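Local coordinates for amphoterin-induced protein 1 (PDB 2XOT) that promotes the growth and bundling of neurites as a neuronal cell-surface adhesion protein that dimerises through its extracellular leucine-rich repeats, at residues S11-C16 with N21-S26; S52-E57 with S81-P86. One frame throughout, in Å; residues are numbered along the deposited sequence.

Contact 1: S11-C16 with N21-S26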
loop_
_atom_site.group_PDB
_atom_site.type_symbol
_atom_site.label_atom_id
_atom_site.label_comp_id
_atom_site.label_asym_id
_atom_site.label_seq_id
_atom_site.Cartn_x
_atom_site.Cartn_y
_atom_site.Cartn_z
ATOM N N SER B 11 -25.695 11.111 4.545
ATOM C CA SER B 11 -24.869 10.510 3.419
ATOM C C SER B 11 -24.531 9.037 3.161
ATOM O O SER B 11 -24.028 8.718 2.085
ATOM C CB SER B 11 -23.567 11.323 3.212
ATOM O OG SER B 11 -22.468 10.866 3.988
ATOM N N CYS B 12 -24.888 8.141 4.058
ATOM C CA CYS B 12 -24.517 6.753 3.972
ATOM C C CYS B 12 -25.579 6.044 3.161
ATOM O O CYS B 12 -26.725 6.023 3.573
ATOM C CB CYS B 12 -24.462 6.131 5.361
ATOM S SG CYS B 12 -23.691 4.534 5.392
ATOM N N PRO B 13 -25.199 5.428 2.027
ATOM C CA PRO B 13 -26.199 4.709 1.234
ATOM C C PRO B 13 -26.838 3.610 2.039
ATOM O O PRO B 13 -26.340 3.273 3.102
ATOM C CB PRO B 13 -25.380 4.126 0.086
ATOM C CG PRO B 13 -24.183 5.003 0.002
ATOM C CD PRO B 13 -23.866 5.358 1.407
ATOM N N ALA B 14 -27.891 3.018 1.487
ATOM C CA ALA B 14 -28.841 2.183 2.232
ATOM C C ALA B 14 -28.284 0.949 2.953
ATOM O O ALA B 14 -28.532 0.746 4.145
ATOM C CB ALA B 14 -29.975 1.740 1.288
ATOM N N ASN B 15 -27.585 0.098 2.236
ATOM C CA ASN B 15 -27.115 -1.160 2.812
ATOM C C ASN B 15 -25.609 -1.146 3.169
ATOM O O ASN B 15 -24.928 -2.180 3.121
ATOM C CB ASN B 15 -27.441 -2.290 1.839
ATOM C CG ASN B 15 -28.916 -2.550 1.754
ATOM O OD1 ASN B 15 -29.474 -3.225 2.605
ATOM N ND2 ASN B 15 -29.557 -1.989 0.755
ATOM N N CYS B 16 -25.125 0.029 3.568
ATOM C CA CYS B 16 -23.711 0.239 3.845
ATOM C C CYS B 16 -23.456 0.637 5.279
ATOM O O CYS B 16 -24.301 1.211 5.961
ATOM C CB CYS B 16 -23.171 1.346 2.951
ATOM S SG CYS B 16 -23.258 0.944 1.234
ATOM N N ASN B 21 -14.210 7.656 5.437
ATOM C CA ASN B 21 -13.993 7.419 3.999
ATOM C C ASN B 21 -14.044 5.949 3.562
ATOM O O ASN B 21 -13.761 5.642 2.414
ATOM C CB ASN B 21 -12.737 8.149 3.485
ATOM C CG ASN B 21 -11.437 7.608 4.050
ATOM O OD1 ASN B 21 -11.415 6.636 4.799
ATOM N ND2 ASN B 21 -10.313 8.233 3.649
ATOM N N ILE B 22 -14.472 5.057 4.447
ATOM C CA ILE B 22 -14.698 3.658 4.076
ATOM C C ILE B 22 -16.193 3.267 4.039
ATOM O O ILE B 22 -16.896 3.426 5.031
ATOM C CB ILE B 22 -13.992 2.725 5.069
ATOM C CG1 ILE B 22 -12.466 2.887 4.930
ATOM C CG2 ILE B 22 -14.425 1.252 4.854
ATOM C CD1 ILE B 22 -11.686 1.976 5.837
ATOM N N LEU B 23 -16.669 2.753 2.898
ATOM C CA LEU B 23 -18.034 2.204 2.827
ATOM C C LEU B 23 -17.900 0.709 2.823
ATOM O O LEU B 23 -17.256 0.166 1.953
ATOM C CB LEU B 23 -18.773 2.625 1.554
ATOM C CG LEU B 23 -19.145 4.087 1.271
ATOM C CD1 LEU B 23 -20.514 4.149 0.596
ATOM C CD2 LEU B 23 -19.048 5.016 2.481
ATOM N N SER B 24 -18.481 0.048 3.803
ATOM C CA SER B 24 -18.521 -1.421 3.832
ATOM C C SER B 24 -19.962 -1.840 3.528
ATOM O O SER B 24 -20.836 -1.652 4.365
ATOM C CB SER B 24 -18.076 -1.923 5.220
ATOM O OG SER B 24 -18.038 -3.350 5.315
ATOM N N CYS B 25 -20.202 -2.377 2.326
ATOM C CA CYS B 25 -21.549 -2.762 1.894
ATOM C C CYS B 25 -21.594 -4.246 1.446
ATOM O O CYS B 25 -22.276 -4.610 0.476
ATOM C CB CYS B 25 -22.018 -1.842 0.764
ATOM S SG CYS B 25 -21.537 -0.102 0.880
ATOM N N SER B 26 -20.870 -5.097 2.175
ATOM C CA SER B 26 -20.654 -6.473 1.776
ATOM C C SER B 26 -21.712 -7.383 2.363
ATOM O O SER B 26 -22.285 -7.080 3.413
ATOM C CB SER B 26 -19.270 -6.945 2.240
ATOM O OG SER B 26 -19.238 -7.152 3.636
#
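Cys16 and Cys25 are joined covalently: their SG atoms lie 2.0 Å apart, and the disulfide torsion of 104° is close to the perpendicular arrangement such a bond prefers. Both sulfurs stand anti to their own carbonyl carbon, beside the backbone N, and the CA atoms of Cys16 and Cys25, the nearest pair across the two segments, are 4.2 Å apart. This is the cysteine-rich LRRNT module, which in extracellular leucine-rich repeat proteins caps the N-terminal end of the repeats; here a second disulfide, Cys12 to Cys18, ties the same loop to the next strand.

Apolar packing adds a smaller patch. Leu23 CD1 meets the CD-CG side of the Pro13 ring, 3.7 Å from Pro13 CD and almost as near to its CG. The same methyl lies 4.3 Å from Cys16 SG.

No hydrogen bond spans the two segments. The backbones meet instead through a CA-H...O contact, Cys16 CA to Ser24 O at 3.5 Å, bent to 133° at the hydrogen. Within 11-16, a type I turn from Pro13 to Cys16, closed by a weak hydrogen bond from Cys16 N to Pro13 O, brings the cysteine back toward 21-26.

Strand 22-24 lies between antiparallel strand 17-19 and parallel strand 43-45; Leu23 packs on Cys18 of the first and Leu44 of the second, while Ile22 and Ser24 pack against Tyr142 and Tyr120 of the second subunit.

Contact 2: S52-E57 with S81-P86; sequences SRLRAE and SEAFVP
Leu54 carries the apolar part of this contact, in which the later part of LRR 1 packs against the end of LRR 2, in successive coils of the leucine-rich repeat solenoid. Its CD2 methyl lies 4.1 Å from Phe84 CE1 and 4.2 Å from Ala83 CB, so one branch touches both residues of the next coil. The leucine side chain crosses that of Phe84 at about a right angle and meets the ring obliquely. With CG anti to the backbone N, chi1 -162° and chi2 64° bring CD2 of Leu54 to the segment 81-86. Ala83 CB also sits 4.0 Å from Leu54 O, a simple packing distance.

Further along, the CB methyl of Ala56 and the CB methylene of Glu82 are 4.3 Å apart, while the Glu82 carboxylate leads away from 52-57.

Several bonds position this shell. Leu54 makes backbone hydrogen bonds with Phe78 and Ser80, in the weakly bonded parallel pairing of 53-54 with 78-79. A type I turn from Glu82 to Val85 shapes the second segment, and Ala83 O accepts a hydrogen bond from Trp58 NE1. Phe84 also touches Leu111.

The segments share no direct hydrogen bond; a single water bridges two carbonyls, donating to Ala56 O at 2.5 Å, on the short side for such a bond, and to Glu82 O at 2.7 Å.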
loop_
_atom_site.group_PDB
_atom_site.type_symbol
_atom_site.label_atom_id
_atom_site.label_comp_id
_atom_site.label_asym_id
_atom_site.label_seq_id
_atom_site.Cartn_x
_atom_site.Cartn_y
_atom_site.Cartn_z
ATOM N N SER B 52 -24.436 -8.477 -11.129
ATOM C CA SER B 52 -24.244 -9.242 -12.366
ATOM C C SER B 52 -23.632 -8.407 -13.483
ATOM O O SER B 52 -23.062 -8.938 -14.431
ATOM C CB SER B 52 -25.579 -9.823 -12.832
ATOM O OG SER B 52 -26.556 -8.804 -12.971
ATOM N N ARG B 53 -23.769 -7.098 -13.380
ATOM C CA ARG B 53 -23.296 -6.187 -14.417
ATOM C C ARG B 53 -22.694 -4.988 -13.725
ATOM O O ARG B 53 -23.239 -4.525 -12.726
ATOM C CB ARG B 53 -24.469 -5.737 -15.305
ATOM C CG ARG B 53 -25.169 -6.880 -16.035
ATOM C CD ARG B 53 -26.302 -6.370 -16.930
ATOM N NE ARG B 53 -25.789 -5.696 -18.129
ATOM C CZ ARG B 53 -25.322 -6.330 -19.203
ATOM N NH1 ARG B 53 -25.292 -7.655 -19.252
ATOM N NH2 ARG B 53 -24.882 -5.643 -20.236
ATOM N N LEU B 54 -21.564 -4.499 -14.225
ATOM C CA LEU B 54 -21.036 -3.212 -13.778
ATOM C C LEU B 54 -21.265 -2.283 -14.954
ATOM O O LEU B 54 -20.511 -2.309 -15.921
ATOM C CB LEU B 54 -19.547 -3.302 -13.388
ATOM C CG LEU B 54 -18.965 -2.178 -12.527
ATOM C CD1 LEU B 54 -19.642 -2.152 -11.168
ATOM C CD2 LEU B 54 -17.467 -2.359 -12.355
ATOM N N ARG B 55 -22.347 -1.502 -14.865
ATOM C CA ARG B 55 -22.874 -0.713 -15.980
ATOM C C ARG B 55 -22.174 0.621 -16.054
ATOM O O ARG B 55 -21.600 1.086 -15.061
ATOM C CB ARG B 55 -24.389 -0.504 -15.817
ATOM N N ALA B 56 -22.243 1.245 -17.225
ATOM C CA ALA B 56 -21.659 2.565 -17.453
ATOM C C ALA B 56 -21.891 3.568 -16.315
ATOM O O ALA B 56 -20.999 4.349 -15.975
ATOM C CB ALA B 56 -22.184 3.153 -18.779
ATOM N N GLU B 57 -23.093 3.551 -15.747
ATOM C CA GLU B 57 -23.466 4.506 -14.712
ATOM C C GLU B 57 -23.696 3.821 -13.372
ATOM O O GLU B 57 -24.617 4.177 -12.638
ATOM C CB GLU B 57 -24.748 5.252 -15.129
ATOM C CG GLU B 57 -24.686 5.929 -16.509
ATOM C CD GLU B 57 -23.792 7.158 -16.536
ATOM O OE1 GLU B 57 -23.596 7.779 -15.462
ATOM O OE2 GLU B 57 -23.304 7.513 -17.641
ATOM N N SER B 81 -17.621 -0.775 -21.109
ATOM C CA SER B 81 -16.425 -0.144 -21.669
ATOM C C SER B 81 -16.204 1.259 -21.098
ATOM O O SER B 81 -15.199 1.909 -21.402
ATOM C CB SER B 81 -16.547 -0.080 -23.192
ATOM O OG SER B 81 -17.841 0.394 -23.552
ATOM N N GLU B 82 -17.137 1.724 -20.272
ATOM C CA GLU B 82 -17.019 3.026 -19.620
ATOM C C GLU B 82 -17.099 2.924 -18.097
ATOM O O GLU B 82 -17.251 3.930 -17.430
ATOM C CB GLU B 82 -18.160 3.931 -20.074
ATOM C CG GLU B 82 -18.458 3.877 -21.569
ATOM C CD GLU B 82 -17.350 4.459 -22.405
ATOM O OE1 GLU B 82 -16.837 5.540 -22.034
ATOM O OE2 GLU B 82 -17.004 3.845 -23.446
ATOM N N ALA B 83 -17.008 1.717 -17.554
ATOM C CA ALA B 83 -17.247 1.487 -16.132
ATOM C C ALA B 83 -16.215 2.173 -15.231
ATOM O O ALA B 83 -16.498 2.463 -14.078
ATOM C CB ALA B 83 -17.282 0.011 -15.850
ATOM N N PHE B 84 -15.032 2.443 -15.761
ATOM C CA PHE B 84 -13.930 2.949 -14.948
ATOM C C PHE B 84 -13.622 4.416 -15.208
ATOM O O PHE B 84 -12.679 4.977 -14.647
ATOM C CB PHE B 84 -12.723 2.053 -15.157
ATOM C CG PHE B 84 -12.991 0.611 -14.818
ATOM C CD1 PHE B 84 -13.414 0.250 -13.553
ATOM C CD2 PHE B 84 -12.847 -0.384 -15.764
ATOM C CE1 PHE B 84 -13.656 -1.070 -13.235
ATOM C CE2 PHE B 84 -13.105 -1.711 -15.448
ATOM C CZ PHE B 84 -13.509 -2.047 -14.181
ATOM N N VAL B 85 -14.456 5.064 -16.025
ATOM C CA VAL B 85 -14.377 6.522 -16.188
ATOM C C VAL B 85 -14.540 7.330 -14.870
ATOM O O VAL B 85 -13.810 8.318 -14.672
ATOM C CB VAL B 85 -15.399 7.013 -17.242
ATOM C CG1 VAL B 85 -15.514 8.525 -17.228
ATOM C CG2 VAL B 85 -15.001 6.511 -18.629
ATOM N N PRO B 86 -15.471 6.916 -13.965
ATOM C CA PRO B 86 -15.661 7.639 -12.707
ATOM C C PRO B 86 -14.618 7.417 -11.608
ATOM O O PRO B 86 -14.628 8.179 -10.617
ATOM C CB PRO B 86 -17.023 7.133 -12.196
ATOM C CG PRO B 86 -17.344 5.951 -12.980
ATOM C CD PRO B 86 -16.365 5.753 -14.058
HETATM O O HOH W 1 -19.168 5.806 -16.906
#

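Overall arrangement
Contact 1 and contact 2 lie toward the same end of the chain, with centres 19 Å apart and nearest atoms about 12 Å apart, so neither touches the other. Both are largely buried and neither has a direct hydrogen bond between its segments, yet their cohesion differs. Contact 1 joins residues close in sequence within the N-terminal cap, where a covalent bridge holds a loop to a strand of the long sheet. Contact 2 joins successive repeats at and just past the short 53-54/78-79 pairing, through apolar packing and one water. Segment 21-26 also meets the second subunit, whereas no other chain of the assembly touches contact 2.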